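Local structure of Ras GTPase-activating-like protein IQGAP2 (Homo sapiens, 5CJP) at residues I128-T131 with E135-K138; S193-L198 with R305-E310; A244-D249 with G257-D262. The protein probably binds GTP-loaded Rho-family GTPases such as Cdc42 through its Ras-GAP-related domain. All coordinates share one frame; numbering follows the deposited sequence.

Contact 1 of 3, residues I128-T131 with E135-K138; sequences IINT and EVYK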
# COMPACT_ATOMS: atom_id res chain seq x y z
N ILE E 128 26.05 -32.23 9.91
CA ILE E 128 26.22 -32.50 8.49
C ILE E 128 25.76 -33.91 8.22
O ILE E 128 26.58 -34.83 8.11
CB ILE E 128 27.69 -32.41 8.08
CG1 ILE E 128 28.22 -31.00 8.33
CG2 ILE E 128 27.86 -32.73 6.62
CD1 ILE E 128 29.70 -30.97 8.24
N ILE E 129 24.46 -34.10 8.11
CA ILE E 129 23.90 -35.41 7.82
C ILE E 129 24.01 -35.67 6.32
O ILE E 129 23.80 -34.76 5.50
CB ILE E 129 22.42 -35.49 8.26
CG1 ILE E 129 22.30 -35.20 9.75
CG2 ILE E 129 21.85 -36.86 7.96
CD1 ILE E 129 20.89 -34.93 10.21
N ASN E 130 24.35 -36.90 5.95
CA ASN E 130 24.47 -37.28 4.55
C ASN E 130 24.35 -38.80 4.42
O ASN E 130 25.30 -39.54 4.67
CB ASN E 130 25.80 -36.84 3.95
CG ASN E 130 25.75 -36.76 2.42
OD1 ASN E 130 25.29 -37.69 1.75
ND2 ASN E 130 26.23 -35.66 1.88
N THR E 131 23.16 -39.24 4.03
CA THR E 131 22.88 -40.66 3.89
C THR E 131 23.35 -41.26 2.57
O THR E 131 22.94 -42.36 2.20
CB THR E 131 21.37 -40.89 4.03
OG1 THR E 131 20.66 -40.01 3.15
CG2 THR E 131 20.93 -40.61 5.45
N GLU E 135 28.70 -40.01 -1.87
CA GLU E 135 28.88 -38.59 -1.59
C GLU E 135 29.75 -38.42 -0.36
O GLU E 135 30.55 -37.49 -0.29
CB GLU E 135 27.53 -37.91 -1.37
CG GLU E 135 26.93 -37.32 -2.63
CD GLU E 135 25.68 -36.49 -2.38
OE1 GLU E 135 24.62 -37.07 -2.07
OE2 GLU E 135 25.77 -35.24 -2.49
N VAL E 136 29.60 -39.32 0.61
CA VAL E 136 30.41 -39.24 1.81
C VAL E 136 31.82 -39.66 1.44
O VAL E 136 32.78 -38.97 1.76
CB VAL E 136 29.89 -40.19 2.92
CG1 VAL E 136 30.68 -39.96 4.22
CG2 VAL E 136 28.40 -39.97 3.15
N TYR E 137 31.92 -40.78 0.74
CA TYR E 137 33.21 -41.30 0.32
C TYR E 137 34.00 -40.22 -0.38
O TYR E 137 35.13 -39.91 -0.01
CB TYR E 137 33.04 -42.48 -0.64
CG TYR E 137 34.33 -42.85 -1.33
CD1 TYR E 137 35.31 -43.61 -0.69
CD2 TYR E 137 34.60 -42.39 -2.62
CE1 TYR E 137 36.52 -43.89 -1.30
CE2 TYR E 137 35.82 -42.66 -3.24
CZ TYR E 137 36.77 -43.41 -2.58
OH TYR E 137 37.98 -43.67 -3.19
N LYS E 138 33.38 -39.64 -1.40
CA LYS E 138 34.03 -38.60 -2.16
C LYS E 138 34.30 -37.38 -1.29
O LYS E 138 35.16 -36.56 -1.60
CB LYS E 138 33.17 -38.23 -3.37
CG LYS E 138 33.83 -37.22 -4.27
CD LYS E 138 33.15 -37.07 -5.60
CE LYS E 138 33.53 -38.17 -6.55
NZ LYS E 138 33.08 -37.78 -7.91
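With chi1 at -159°, N130 sends its amide away from its own backbone N and across to helix 133-139, where E135 and V136 receive it; in V136, chi1 of -174° puts CG1 opposite the backbone N and turns CG2 back to the loop. The contact is small and made almost entirely by these three residues. N130 OD1 lies 3.8 Å from E135 CB, with E135 OE1 at a similar distance but no bond between the two oxygens. The two side chains cross at about a right angle, their amide and carboxylate planes 82° apart. V136 CG2 comes against the backbone of N130, 3.5 Å from N130 O. This is the entry to a short helix of the all-helical Ras-GAP-type domain, and the polar groups are used locally: N130 OD1 accepts a bond from the backbone N of N132, which makes an Asx turn, while E135 OE1 is bonded to the side-chain amide of N132. N132 thus fixes both side chains from between the segments. Behind the loop, the buried I129 packs on L180 and V183 of helix 167-193, and N130 N is bonded to S176 OG of the same helix.

Contact 2 of 3, residues S193-L198 with R305-E310; sequences SSLDLL and RKYFKE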
# COMPACT_ATOMS: atom_id res chain seq x y z
N SER E 193 2.70 -34.34 19.30
CA SER E 193 2.16 -33.87 20.57
C SER E 193 1.29 -32.63 20.40
O SER E 193 0.60 -32.21 21.33
CB SER E 193 3.29 -33.56 21.55
OG SER E 193 4.06 -32.46 21.10
N SER E 194 1.31 -32.06 19.20
CA SER E 194 0.54 -30.85 18.94
C SER E 194 -0.59 -30.99 17.92
O SER E 194 -0.80 -30.10 17.11
CB SER E 194 1.50 -29.74 18.51
OG SER E 194 2.48 -29.54 19.52
N LEU E 195 -1.31 -32.10 17.98
CA LEU E 195 -2.44 -32.33 17.07
C LEU E 195 -3.55 -31.31 17.31
O LEU E 195 -4.24 -30.92 16.38
CB LEU E 195 -3.01 -33.74 17.26
CG LEU E 195 -4.34 -34.03 16.56
CD1 LEU E 195 -4.19 -33.90 15.03
CD2 LEU E 195 -4.81 -35.41 16.91
N ASP E 196 -3.71 -30.89 18.56
CA ASP E 196 -4.75 -29.93 18.91
C ASP E 196 -4.49 -28.51 18.42
O ASP E 196 -5.35 -27.65 18.54
CB ASP E 196 -4.94 -29.92 20.43
CG ASP E 196 -3.63 -29.91 21.19
OD1 ASP E 196 -2.72 -29.14 20.81
OD2 ASP E 196 -3.51 -30.66 22.17
N LEU E 197 -3.31 -28.27 17.87
CA LEU E 197 -2.99 -26.94 17.36
C LEU E 197 -3.24 -26.84 15.87
O LEU E 197 -3.05 -25.79 15.28
CB LEU E 197 -1.52 -26.60 17.65
CG LEU E 197 -1.09 -26.34 19.09
CD1 LEU E 197 0.38 -25.95 19.11
CD2 LEU E 197 -1.94 -25.23 19.70
N LEU E 198 -3.62 -27.95 15.24
CA LEU E 198 -3.91 -27.93 13.82
C LEU E 198 -5.19 -27.13 13.61
O LEU E 198 -6.03 -27.01 14.50
CB LEU E 198 -4.11 -29.36 13.28
CG LEU E 198 -2.88 -30.19 12.94
CD1 LEU E 198 -3.31 -31.40 12.15
CD2 LEU E 198 -1.91 -29.37 12.12
N ARG E 305 0.20 -42.96 12.17
CA ARG E 305 -1.08 -43.60 11.92
C ARG E 305 -2.11 -43.21 12.97
O ARG E 305 -3.26 -42.93 12.65
CB ARG E 305 -0.91 -45.12 11.91
CG ARG E 305 -2.16 -45.88 11.55
CD ARG E 305 -2.68 -46.71 12.72
NE ARG E 305 -3.97 -47.34 12.41
CZ ARG E 305 -4.18 -48.15 11.37
NH1 ARG E 305 -3.19 -48.45 10.54
NH2 ARG E 305 -5.39 -48.64 11.15
N LYS E 306 -1.67 -43.17 14.22
CA LYS E 306 -2.56 -42.80 15.32
C LYS E 306 -2.98 -41.33 15.22
O LYS E 306 -4.13 -40.97 15.51
CB LYS E 306 -1.86 -43.05 16.66
CG LYS E 306 -2.70 -42.69 17.87
CD LYS E 306 -1.94 -42.90 19.16
CE LYS E 306 -2.78 -42.52 20.35
NZ LYS E 306 -2.04 -42.74 21.62
N TYR E 307 -2.03 -40.50 14.81
CA TYR E 307 -2.19 -39.06 14.64
C TYR E 307 -3.21 -38.75 13.54
O TYR E 307 -4.18 -38.03 13.77
CB TYR E 307 -0.83 -38.49 14.27
CG TYR E 307 -0.78 -37.02 13.95
CD1 TYR E 307 -0.86 -36.07 14.95
CD2 TYR E 307 -0.59 -36.59 12.64
CE1 TYR E 307 -0.74 -34.71 14.66
CE2 TYR E 307 -0.46 -35.24 12.34
CZ TYR E 307 -0.53 -34.30 13.35
OH TYR E 307 -0.38 -32.98 13.05
N PHE E 308 -2.97 -39.30 12.36
CA PHE E 308 -3.85 -39.11 11.20
C PHE E 308 -5.29 -39.51 11.50
O PHE E 308 -6.22 -38.80 11.15
CB PHE E 308 -3.33 -39.92 10.00
CG PHE E 308 -1.95 -39.53 9.55
CD1 PHE E 308 -1.14 -40.43 8.86
CD2 PHE E 308 -1.45 -38.25 9.82
CE1 PHE E 308 0.15 -40.09 8.46
CE2 PHE E 308 -0.16 -37.89 9.42
CZ PHE E 308 0.64 -38.81 8.74
N LYS E 309 -5.46 -40.66 12.15
CA LYS E 309 -6.81 -41.11 12.46
C LYS E 309 -7.49 -40.11 13.37
O LYS E 309 -8.65 -39.77 13.16
CB LYS E 309 -6.78 -42.49 13.12
CG LYS E 309 -8.17 -42.99 13.46
CD LYS E 309 -8.17 -44.42 13.97
CE LYS E 309 -9.60 -44.89 14.22
NZ LYS E 309 -9.66 -46.31 14.68
N GLU E 310 -6.79 -39.63 14.38
CA GLU E 310 -7.38 -38.66 15.30
C GLU E 310 -7.65 -37.32 14.62
O GLU E 310 -8.58 -36.61 14.99
CB GLU E 310 -6.47 -38.45 16.51
CG GLU E 310 -7.04 -38.98 17.81
CD GLU E 310 -8.28 -38.23 18.27
OE1 GLU E 310 -8.17 -37.04 18.62
OE2 GLU E 310 -9.37 -38.85 18.29
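This is an apolar contact between the loop that joins helices 167-193 and 200-216 and the C-terminal end of helix 294-311, more than 100 residues further along the chain. L195 and Y307 carry most of it. The tyrosine CG stands opposite the backbone N (chi1 176°), a setting that carries the ring outward from the helix until its far end reaches the loop. Both leucines of the loop come obliquely to the same side of that ring. L195 lies over its CD1-CE1 portion, with CB and CD1 both close to the CE1 carbon and L195 CD1 3.6 Å from Y307 CE1. L198 points back at the tyrosine and meets the hydroxyl end, its CD1 3.4 Å from Y307 OH. L195 opens a 3-10 turn (195-197) and L198 follows it; the backbone bond from L198 N to L195 O (3.2 Å) ties the two residues together. The other branch of L195 reaches the last turn of the helix, L195 CD2 lying 3.5 Å from E310 CB at about a right angle to that side chain. Further round, Y307 also packs on I191 and I192 of helix 167-193 and M238 of helix 222-243, while the backbone O of L198 accepts a hydrogen bond from a basic side chain of another protein. The arrangement is that of an interhelical turn packed on a tyrosine of helix 294-311, within the all-helical Ras-GAP-related fold.

Contact 3 of 3, residues A244-D249 with G257-D262; sequences APDGFD and GQINSD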
# COMPACT_ATOMS: atom_id res chain seq x y z
N ALA E 244 11.62 -26.48 3.58
CA ALA E 244 11.86 -25.10 3.17
C ALA E 244 11.27 -24.11 4.16
O ALA E 244 10.32 -23.41 3.84
CB ALA E 244 11.29 -24.86 1.78
N PRO E 245 11.82 -24.04 5.38
CA PRO E 245 11.31 -23.10 6.37
C PRO E 245 11.52 -21.66 5.94
O PRO E 245 10.84 -20.76 6.42
CB PRO E 245 12.10 -23.46 7.63
CG PRO E 245 13.37 -24.02 7.09
CD PRO E 245 12.89 -24.88 5.96
N ASP E 246 12.46 -21.44 5.03
CA ASP E 246 12.75 -20.10 4.53
C ASP E 246 11.71 -19.69 3.51
O ASP E 246 11.38 -18.51 3.38
CB ASP E 246 14.14 -20.07 3.90
CG ASP E 246 14.33 -21.17 2.87
OD1 ASP E 246 13.78 -22.28 3.05
OD2 ASP E 246 15.05 -20.93 1.87
N GLY E 247 11.19 -20.69 2.79
CA GLY E 247 10.19 -20.44 1.77
C GLY E 247 8.79 -20.33 2.35
O GLY E 247 8.00 -19.50 1.93
N PHE E 248 8.48 -21.15 3.34
CA PHE E 248 7.16 -21.11 3.94
C PHE E 248 7.10 -20.31 5.23
O PHE E 248 6.26 -20.57 6.09
CB PHE E 248 6.64 -22.53 4.16
CG PHE E 248 6.36 -23.25 2.90
CD1 PHE E 248 7.40 -23.82 2.16
CD2 PHE E 248 5.06 -23.28 2.37
CE1 PHE E 248 7.15 -24.41 0.92
CE2 PHE E 248 4.79 -23.87 1.13
CZ PHE E 248 5.83 -24.43 0.40
N ASP E 249 7.99 -19.33 5.35
CA ASP E 249 8.07 -18.43 6.50
C ASP E 249 7.94 -19.09 7.88
O ASP E 249 7.10 -18.70 8.69
CB ASP E 249 7.00 -17.34 6.38
CG ASP E 249 7.24 -16.18 7.32
OD1 ASP E 249 7.96 -16.35 8.33
OD2 ASP E 249 6.69 -15.09 7.06
N GLY E 257 21.84 -14.22 4.66
CA GLY E 257 22.09 -15.36 3.80
C GLY E 257 21.00 -16.41 3.90
O GLY E 257 20.32 -16.51 4.92
N GLN E 258 20.85 -17.20 2.85
CA GLN E 258 19.84 -18.24 2.82
C GLN E 258 20.44 -19.55 3.32
O GLN E 258 21.63 -19.64 3.61
CB GLN E 258 19.29 -18.39 1.40
CG GLN E 258 18.06 -19.28 1.27
CD GLN E 258 18.38 -20.69 0.80
OE1 GLN E 258 17.50 -21.54 0.68
NE2 GLN E 258 19.66 -20.94 0.52
N ILE E 259 19.61 -20.58 3.43
CA ILE E 259 20.04 -21.89 3.89
C ILE E 259 21.23 -22.48 3.11
O ILE E 259 21.28 -22.39 1.89
CB ILE E 259 18.84 -22.85 3.82
CG1 ILE E 259 17.85 -22.42 4.91
CG2 ILE E 259 19.28 -24.32 3.85
CD1 ILE E 259 16.59 -23.13 4.82
N ASN E 260 22.17 -23.08 3.83
CA ASN E 260 23.35 -23.70 3.23
C ASN E 260 22.93 -25.03 2.63
O ASN E 260 21.89 -25.57 2.97
CB ASN E 260 24.43 -24.01 4.27
CG ASN E 260 24.84 -22.79 5.06
OD1 ASN E 260 25.35 -21.82 4.52
ND2 ASN E 260 24.62 -22.84 6.37
N SER E 261 23.76 -25.57 1.75
CA SER E 261 23.45 -26.85 1.15
C SER E 261 23.42 -27.89 2.26
O SER E 261 22.67 -28.87 2.20
CB SER E 261 24.53 -27.22 0.13
OG SER E 261 24.79 -26.15 -0.74
N ASP E 262 24.24 -27.67 3.29
CA ASP E 262 24.30 -28.60 4.41
C ASP E 262 23.03 -28.55 5.25
O ASP E 262 22.58 -29.58 5.76
CB ASP E 262 25.52 -28.27 5.28
CG ASP E 262 26.83 -28.62 4.60
OD1 ASP E 262 27.85 -27.98 4.94
OD2 ASP E 262 26.84 -29.53 3.74
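The carboxylate of D246 and the side-chain amide of Q258 cross obliquely, their planes 47° apart. D246 OD2 and Q258 OE1 come close together, but both are acceptors and do not form a hydrogen bond, and because Q258 is poorly ordered the exact closeness is doubtful. Within 244-249, the F248 ring has the backbone O of A244 in its plane at the edge. The D246 carboxylate is brought over by chi1 of 52°, which places CG between the backbone N and the carbonyl carbon. Its other oxygen meets a methyl group: I259 CD1 lies 3.4 Å from D246 OD1. The same I259 CD1 is 4.0 Å from P245 CG, the two side chains crossing at about a right angle, so the isoleucine joins the proline to the carboxylate. P245 also packs on L267 of helix 261-278, the helix that follows N260. R264 of that helix bridges the two polar side chains, with a salt bridge from NH2 to D246 OD1 and a hydrogen bond from NH1 to Q258 OE1. The guanidinium group probably offsets the charge of D246 and lets the glutamine oxygen lie near it, so the ends of this loop are joined through a shared cation and an apolar pair.

In the fold
Contact 1 is peripheral, its centre about 30 Å from the centre of the chain; contact 3 lies further in but has the exposed Q258 at its rim, and contact 2 has no exposed residue among those that touch. None has a hydrogen bond running directly between its two segments. Contact 2 is the long-range one and relies on apolar side chains around a buried aromatic residue. Contacts 1 and 3 are local and mixed in character, with polar groups satisfied by a residue nearby, N132 in the first and R264 in the second. Helix 261-278 links these two, since it touches N130 and I129 in contact 1 and begins inside contact 3.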